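Local coordinates for P43 (Trichuris muris, PDB 6QIX), which is the major secreted protein of the whipworm, tethers to matrix and inhibits the function of interleukin-13, at residues 150-162 with 166-178. Residues are numbered along the deposited sequence; the frame is centred on the assembly and turned at random.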
ATOM      1  N   GLU A 150       8.480  -2.232   6.403  1.00 28.24           N
ATOM      2  CA  GLU A 150       7.988  -1.995   7.749  1.00 32.49           C
ATOM      3  C   GLU A 150       8.991  -1.235   8.604  1.00 30.06           C
ATOM      4  O   GLU A 150       8.591  -0.693   9.640  1.00 30.34           O
ATOM      5  CB  GLU A 150       7.629  -3.309   8.438  1.00 41.03           C
ATOM      6  CG  GLU A 150       6.307  -3.956   7.911  1.00 48.62           C
ATOM      7  CD  GLU A 150       5.104  -3.053   8.163  1.00 56.99           C
ATOM      8  OE1 GLU A 150       4.549  -3.114   9.295  1.00 60.32           O
ATOM      9  OE2 GLU A 150       4.742  -2.261   7.245  1.00 60.05           O
ATOM     10  N   SER A 151      10.274  -1.193   8.200  1.00 26.21           N
ATOM     11  CA  SER A 151      11.291  -0.523   8.991  1.00 25.11           C
ATOM     12  C   SER A 151      11.276   0.985   8.771  1.00 22.60           C
ATOM     13  O   SER A 151      11.796   1.732   9.620  1.00 26.19           O
ATOM     14  CB  SER A 151      12.677  -1.109   8.678  1.00 25.96           C
ATOM     15  OG  SER A 151      13.095  -0.836   7.362  1.00 26.29           O
ATOM     16  N   ILE A 152      10.650   1.456   7.695  1.00 21.72           N
ATOM     17  CA  ILE A 152      10.498   2.906   7.486  1.00 23.51           C
ATOM     18  C   ILE A 152       9.612   3.482   8.587  1.00 22.21           C
ATOM     19  O   ILE A 152       8.565   2.875   8.923  1.00 21.05           O
ATOM     20  CB  ILE A 152       9.898   3.197   6.096  1.00 28.46           C
ATOM     21  CG1 ILE A 152      10.592   2.366   5.020  1.00 34.44           C
ATOM     22  CG2 ILE A 152       9.928   4.687   5.790  1.00 31.09           C
ATOM     23  CD1 ILE A 152      11.851   2.930   4.486  1.00 39.94           C
ATOM     24  N   PRO A 153       9.929   4.658   9.139  1.00 20.89           N
ATOM     25  CA  PRO A 153       9.094   5.223  10.214  1.00 19.44           C
ATOM     26  C   PRO A 153       7.650   5.432   9.765  1.00 18.65           C
ATOM     27  O   PRO A 153       7.385   5.920   8.663  1.00 22.69           O
ATOM     28  CB  PRO A 153       9.804   6.555  10.548  1.00 23.05           C
ATOM     29  CG  PRO A 153      11.204   6.336  10.140  1.00 22.95           C
ATOM     30  CD  PRO A 153      11.172   5.423   8.942  1.00 21.37           C
ATOM     31  N   LYS A 154       6.704   5.031  10.624  1.00 18.47           N
ATOM     32  CA  LYS A 154       5.292   5.030  10.263  1.00 19.44           C
ATOM     33  C   LYS A 154       4.642   6.372  10.561  1.00 16.64           C
ATOM     34  O   LYS A 154       4.839   6.960  11.630  1.00 18.07           O
ATOM     35  CB  LYS A 154       4.595   3.906  11.007  1.00 21.07           C
ATOM     36  CG  LYS A 154       5.068   2.519  10.552  1.00 27.52           C
ATOM     37  CD  LYS A 154       4.178   1.448  11.079  1.00 34.21           C
ATOM     38  CE  LYS A 154       4.562   0.103  10.498  1.00 38.24           C
ATOM     39  NZ  LYS A 154       5.823  -0.335  11.106  1.00 47.30           N
ATOM     40  N   LYS A 155       3.875   6.868   9.609  1.00 17.43           N
ATOM     41  CA  LYS A 155       3.326   8.217   9.725  1.00 18.37           C
ATOM     42  C   LYS A 155       1.997   8.219  10.477  1.00 16.53           C
ATOM     43  O   LYS A 155       1.202   7.268  10.386  1.00 17.90           O
ATOM     44  CB  LYS A 155       3.141   8.859   8.340  1.00 20.20           C
ATOM     45  CG  LYS A 155       4.397   9.448   7.732  1.00 23.63           C
ATOM     46  CD  LYS A 155       5.291   8.294   7.344  1.00 28.15           C
ATOM     47  CE  LYS A 155       6.391   8.666   6.404  1.00 36.66           C
ATOM     48  NZ  LYS A 155       7.553   7.674   6.477  1.00 40.92           N
ATOM     49  N   HIS A 156       1.800   9.275  11.265  1.00 16.22           N
ATOM     50  CA  HIS A 156       0.596   9.549  12.055  1.00 15.71           C
ATOM     51  C   HIS A 156       0.215  11.000  11.775  1.00 15.49           C
ATOM     52  O   HIS A 156       0.929  11.920  12.185  1.00 16.76           O
ATOM     53  CB  HIS A 156       0.846   9.324  13.544  1.00 15.00           C
ATOM     54  CG  HIS A 156       1.448   7.967  13.866  1.00 14.87           C
ATOM     55  ND1 HIS A 156       0.794   6.776  13.609  1.00 17.63           N
ATOM     56  CD2 HIS A 156       2.640   7.625  14.407  1.00 15.85           C
ATOM     57  CE1 HIS A 156       1.550   5.763  13.999  1.00 18.02           C
ATOM     58  NE2 HIS A 156       2.676   6.252  14.490  1.00 16.39           N
ATOM     59  N   CYS A 157      -0.898  11.199  11.073  1.00 14.70           N
ATOM     60  CA  CYS A 157      -1.289  12.518  10.586  1.00 17.64           C
ATOM     61  C   CYS A 157      -2.662  12.907  11.084  1.00 16.73           C
ATOM     62  O   CYS A 157      -3.563  12.068  11.153  1.00 18.77           O
ATOM     63  CB  CYS A 157      -1.324  12.584   9.049  1.00 23.16           C
ATOM     64  SG  CYS A 157       0.197  12.133   8.231  1.00 25.24           S
ATOM     65  N   ILE A 158      -2.828  14.198  11.399  1.00 17.56           N
ATOM     66  CA  ILE A 158      -4.142  14.785  11.626  1.00 16.06           C
ATOM     67  C   ILE A 158      -4.285  15.945  10.653  1.00 16.97           C
ATOM     68  O   ILE A 158      -3.304  16.511  10.176  1.00 17.28           O
ATOM     69  CB  ILE A 158      -4.363  15.261  13.080  1.00 17.45           C
ATOM     70  CG1 ILE A 158      -3.399  16.405  13.405  1.00 19.78           C
ATOM     71  CG2 ILE A 158      -4.138  14.103  14.020  1.00 17.57           C
ATOM     72  CD1 ILE A 158      -3.633  17.062  14.764  1.00 24.60           C
ATOM     73  N   GLU A 159      -5.519  16.299  10.365  1.00 16.43           N
ATOM     74  CA  GLU A 159      -5.818  17.442   9.499  1.00 16.40           C
ATOM     75  C   GLU A 159      -6.070  18.689  10.338  1.00 18.55           C
ATOM     76  O   GLU A 159      -6.834  18.641  11.293  1.00 21.32           O
ATOM     77  CB  GLU A 159      -7.035  17.122   8.643  1.00 20.31           C
ATOM     78  CG  GLU A 159      -7.328  18.187   7.584  1.00 28.32           C
ATOM     79  CD  GLU A 159      -8.564  17.881   6.764  1.00 32.98           C
ATOM     80  OE1 GLU A 159      -8.860  16.677   6.576  1.00 35.11           O
ATOM     81  OE2 GLU A 159      -9.220  18.857   6.308  1.00 33.40           O
ATOM     82  N   LYS A 160      -5.417  19.795   9.986  1.00 21.99           N
ATOM     83  CA  LYS A 160      -5.640  21.079  10.640  1.00 22.57           C
ATOM     84  C   LYS A 160      -5.676  22.168   9.567  1.00 24.64           C
ATOM     85  O   LYS A 160      -4.698  22.343   8.837  1.00 25.11           O
ATOM     86  CB  LYS A 160      -4.536  21.394  11.633  1.00 23.96           C
ATOM     87  CG  LYS A 160      -4.489  20.464  12.866  1.00 33.43           C
ATOM     88  CD  LYS A 160      -5.810  20.421  13.641  1.00 39.11           C
ATOM     89  CE  LYS A 160      -5.603  20.603  15.117  1.00 45.26           C
ATOM     90  NZ  LYS A 160      -6.888  20.784  15.859  1.00 46.59           N
ATOM     91  N   ASP A 161      -6.814  22.847   9.484  1.00 25.20           N
ATOM     92  CA  ASP A 161      -7.053  24.017   8.645  1.00 27.18           C
ATOM     93  C   ASP A 161      -6.547  23.807   7.217  1.00 27.22           C
ATOM     94  O   ASP A 161      -5.838  24.635   6.659  1.00 29.68           O
ATOM     95  CB  ASP A 161      -6.446  25.275   9.271  1.00 27.52           C
ATOM     96  CG  ASP A 161      -6.952  26.552   8.598  1.00 29.84           C
ATOM     97  OD1 ASP A 161      -8.110  26.561   8.130  1.00 28.50           O
ATOM     98  OD2 ASP A 161      -6.185  27.536   8.539  1.00 32.41           O
ATOM     99  N   GLY A 162      -6.938  22.685   6.627  1.00 26.87           N
ATOM    100  CA  GLY A 162      -6.693  22.390   5.223  1.00 25.49           C
ATOM    101  C   GLY A 162      -5.333  21.825   4.914  1.00 25.90           C
ATOM    102  O   GLY A 162      -4.973  21.696   3.728  1.00 26.95           O
ATOM    103  N   CYS A 166       1.890  15.909  10.696  1.00 17.47           N
ATOM    104  CA  CYS A 166       2.313  14.503  10.791  1.00 18.12           C
ATOM    105  C   CYS A 166       3.565  14.331  11.632  1.00 16.45           C
ATOM    106  O   CYS A 166       4.475  15.160  11.575  1.00 16.00           O
ATOM    107  CB  CYS A 166       2.601  13.909   9.440  1.00 20.84           C
ATOM    108  SG  CYS A 166       1.224  13.981   8.231  1.00 27.13           S
ATOM    109  N   CYS A 167       3.615  13.221  12.381  1.00 16.59           N
ATOM    110  CA  CYS A 167       4.747  12.795  13.183  1.00 17.51           C
ATOM    111  C   CYS A 167       4.886  11.292  12.927  1.00 16.71           C
ATOM    112  O   CYS A 167       3.914  10.654  12.531  1.00 19.18           O
ATOM    113  CB  CYS A 167       4.519  13.052  14.693  1.00 17.33           C
ATOM    114  SG  CYS A 167       4.080  14.686  15.154  1.00 22.28           S
ATOM    115  N   CYS A 168       6.055  10.710  13.212  1.00 16.92           N
ATOM    116  CA  CYS A 168       6.275   9.293  12.925  1.00 15.62           C
ATOM    117  C   CYS A 168       6.600   8.448  14.152  1.00 17.78           C
ATOM    118  O   CYS A 168       7.099   8.944  15.170  1.00 16.48           O
ATOM    119  CB  CYS A 168       7.426   9.102  11.915  1.00 17.30           C
ATOM    120  SG  CYS A 168       7.033   9.581  10.234  1.00 19.26           S
ATOM    121  N   GLY A 169       6.296   7.153  14.016  1.00 17.37           N
ATOM    122  CA  GLY A 169       6.754   6.143  14.972  1.00 18.99           C
ATOM    123  C   GLY A 169       6.128   6.312  16.347  1.00 17.57           C
ATOM    124  O   GLY A 169       4.906   6.307  16.468  1.00 18.31           O
ATOM    125  N   ASP A 170       6.958   6.380  17.405  1.00 19.37           N
ATOM    126  CA  ASP A 170       6.452   6.577  18.758  1.00 20.89           C
ATOM    127  C   ASP A 170       5.867   7.976  19.010  1.00 20.44           C
ATOM    128  O   ASP A 170       5.340   8.230  20.112  1.00 22.77           O
ATOM    129  CB  ASP A 170       7.590   6.324  19.762  1.00 26.17           C
ATOM    130  CG  ASP A 170       8.162   4.913  19.697  1.00 34.97           C
ATOM    131  OD1 ASP A 170       7.476   3.960  19.267  1.00 37.18           O
ATOM    132  OD2 ASP A 170       9.329   4.744  20.120  1.00 38.79           O
ATOM    133  N   TYR A 171       6.010   8.903  18.063  1.00 18.98           N
ATOM    134  CA  TYR A 171       5.517  10.264  18.199  1.00 18.14           C
ATOM    135  C   TYR A 171       4.262  10.451  17.366  1.00 16.74           C
ATOM    136  O   TYR A 171       4.156   9.915  16.259  1.00 16.14           O
ATOM    137  CB  TYR A 171       6.615  11.285  17.787  1.00 20.09           C
ATOM    138  CG  TYR A 171       7.721  11.336  18.816  1.00 19.26           C
ATOM    139  CD1 TYR A 171       7.721  12.298  19.822  1.00 19.10           C
ATOM    140  CD2 TYR A 171       8.754  10.425  18.802  1.00 20.47           C
ATOM    141  CE1 TYR A 171       8.684  12.313  20.768  1.00 21.23           C
ATOM    142  CE2 TYR A 171       9.730  10.448  19.767  1.00 22.81           C
ATOM    143  CZ  TYR A 171       9.688  11.393  20.736  1.00 24.77           C
ATOM    144  OH  TYR A 171      10.671  11.458  21.716  1.00 28.49           O
ATOM    145  N   GLU A 172       3.324  11.243  17.908  1.00 16.99           N
ATOM    146  CA  GLU A 172       2.063  11.576  17.270  1.00 15.83           C
ATOM    147  C   GLU A 172       1.778  13.059  17.466  1.00 14.79           C
ATOM    148  O   GLU A 172       2.271  13.666  18.423  1.00 16.63           O
ATOM    149  CB  GLU A 172       0.912  10.745  17.881  1.00 18.51           C
ATOM    150  CG  GLU A 172       1.171   9.229  17.764  1.00 22.81           C
ATOM    151  CD  GLU A 172       0.091   8.323  18.317  1.00 24.37           C
ATOM    152  OE1 GLU A 172      -0.957   8.849  18.790  1.00 21.89           O
ATOM    153  OE2 GLU A 172       0.305   7.060  18.257  1.00 24.64           O
ATOM    154  N   PRO A 173       0.981  13.658  16.587  1.00 14.76           N
ATOM    155  CA  PRO A 173       0.658  15.085  16.785  1.00 16.45           C
ATOM    156  C   PRO A 173      -0.063  15.287  18.098  1.00 15.83           C
ATOM    157  O   PRO A 173      -0.869  14.442  18.516  1.00 18.86           O
ATOM    158  CB  PRO A 173      -0.234  15.419  15.592  1.00 16.70           C
ATOM    159  CG  PRO A 173       0.102  14.313  14.561  1.00 18.53           C
ATOM    160  CD  PRO A 173       0.306  13.108  15.415  1.00 17.81           C
ATOM    161  N   ASN A 174       0.267  16.397  18.780  1.00 16.53           N
ATOM    162  CA  ASN A 174      -0.585  16.811  19.881  1.00 17.80           C
ATOM    163  C   ASN A 174      -1.931  17.263  19.323  1.00 19.88           C
ATOM    164  O   ASN A 174      -2.150  17.326  18.107  1.00 18.53           O
ATOM    165  CB  ASN A 174       0.063  17.918  20.731  1.00 17.59           C
ATOM    166  CG  ASN A 174       0.372  19.195  19.962  1.00 20.12           C
ATOM    167  OD1 ASN A 174       0.054  19.380  18.778  1.00 20.66           O
ATOM    168  ND2 ASN A 174       1.014  20.122  20.691  1.00 20.70           N
ATOM    169  N   GLU A 175      -2.853  17.576  20.233  1.00 20.76           N
ATOM    170  CA  GLU A 175      -4.214  17.821  19.795  1.00 21.21           C
ATOM    171  C   GLU A 175      -4.288  19.005  18.843  1.00 21.09           C
ATOM    172  O   GLU A 175      -5.123  19.005  17.921  1.00 22.73           O
ATOM    173  CB  GLU A 175      -5.113  18.041  21.012  1.00 23.87           C
ATOM    174  CG  GLU A 175      -6.554  17.836  20.725  1.00 29.63           C
ATOM    175  CD  GLU A 175      -7.425  18.010  21.940  1.00 29.98           C
ATOM    176  OE1 GLU A 175      -6.974  17.699  23.085  1.00 31.28           O
ATOM    177  OE2 GLU A 175      -8.558  18.487  21.733  1.00 26.20           O
ATOM    178  N   SER A 176      -3.426  20.013  19.037  1.00 19.69           N
ATOM    179  CA  SER A 176      -3.448  21.221  18.205  1.00 23.36           C
ATOM    180  C   SER A 176      -2.614  21.116  16.935  1.00 21.96           C
ATOM    181  O   SER A 176      -2.644  22.053  16.105  1.00 23.93           O
ATOM    182  CB  SER A 176      -2.973  22.447  19.002  1.00 28.12           C
ATOM    183  OG  SER A 176      -1.605  22.334  19.400  1.00 28.60           O
ATOM    184  N   GLY A 177      -1.942  19.987  16.723  1.00 22.39           N
ATOM    185  CA  GLY A 177      -1.084  19.822  15.563  1.00 21.45           C
ATOM    186  C   GLY A 177       0.056  20.815  15.529  1.00 20.34           C
ATOM    187  O   GLY A 177       0.493  21.202  14.442  1.00 22.47           O
ATOM    188  N   THR A 178       0.572  21.221  16.699  1.00 21.19           N
ATOM    189  CA  THR A 178       1.689  22.157  16.754  1.00 22.35           C
ATOM    190  C   THR A 178       2.996  21.510  17.176  1.00 23.17           C
ATOM    191  O   THR A 178       4.045  22.125  16.987  1.00 25.98           O
ATOM    192  CB  THR A 178       1.413  23.326  17.725  1.00 25.38           C
ATOM    193  OG1 THR A 178       1.124  22.826  19.048  1.00 25.95           O
ATOM    194  CG2 THR A 178       0.248  24.187  17.215  1.00 28.02           C
TER
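Cys157 and Cys166 face each other, and are bonded to each other, in the antiparallel β-hairpin of strands 155-160 and 163-168, after which the chain turns at 168-171 and runs back as 172-173 over the face carrying His156. The hairpin illustrates how disulfides and backbone hydrogen bonds together hold a hairpin in a cysteine-rich secreted protein. In this non-hydrogen-bonded pair the CA atoms of Cys157 and Cys166 come within 4.1 Å, and the disulfide closes across the strands with a chi3 of 108°. Further cross-links run from Cys168 to Cys77 and from Cys167 to Cys180, while strand 109-112 flanks 163-168 on its other edge.

Reciprocal backbone bonds join His156 and Cys167: His156 N to Cys167 O at 2.8 Å and Cys167 N to His156 O at 3.0 Å. Beyond them Gly169, the second residue of the type II' turn from Cys168 to Tyr171, gives its N-H to Lys154 O. On the disulfide face the Lys155 chain, bent at chi2 (71°), lays CG and CD alongside Cys168 SG, and its NZ hydrogen-bonds Pro153 O and also Tyr37 OH.

The opposite face carries the His156 ring, whose edge meets the carbonyls of Gly169 and Tyr171; its NE2 makes a weak bond to Gly169 O. Glu172 CG lies obliquely by this ring, its carboxylate hydrogen-bonded to His186. Pro173 sits over His156 O, with CG 3.5 Å away, and its CB touches Ile158 CD1. That same methyl reaches the turn 174-177, lying 3.7 Å from Asn174 O and 3.8 Å from Gly177 CA.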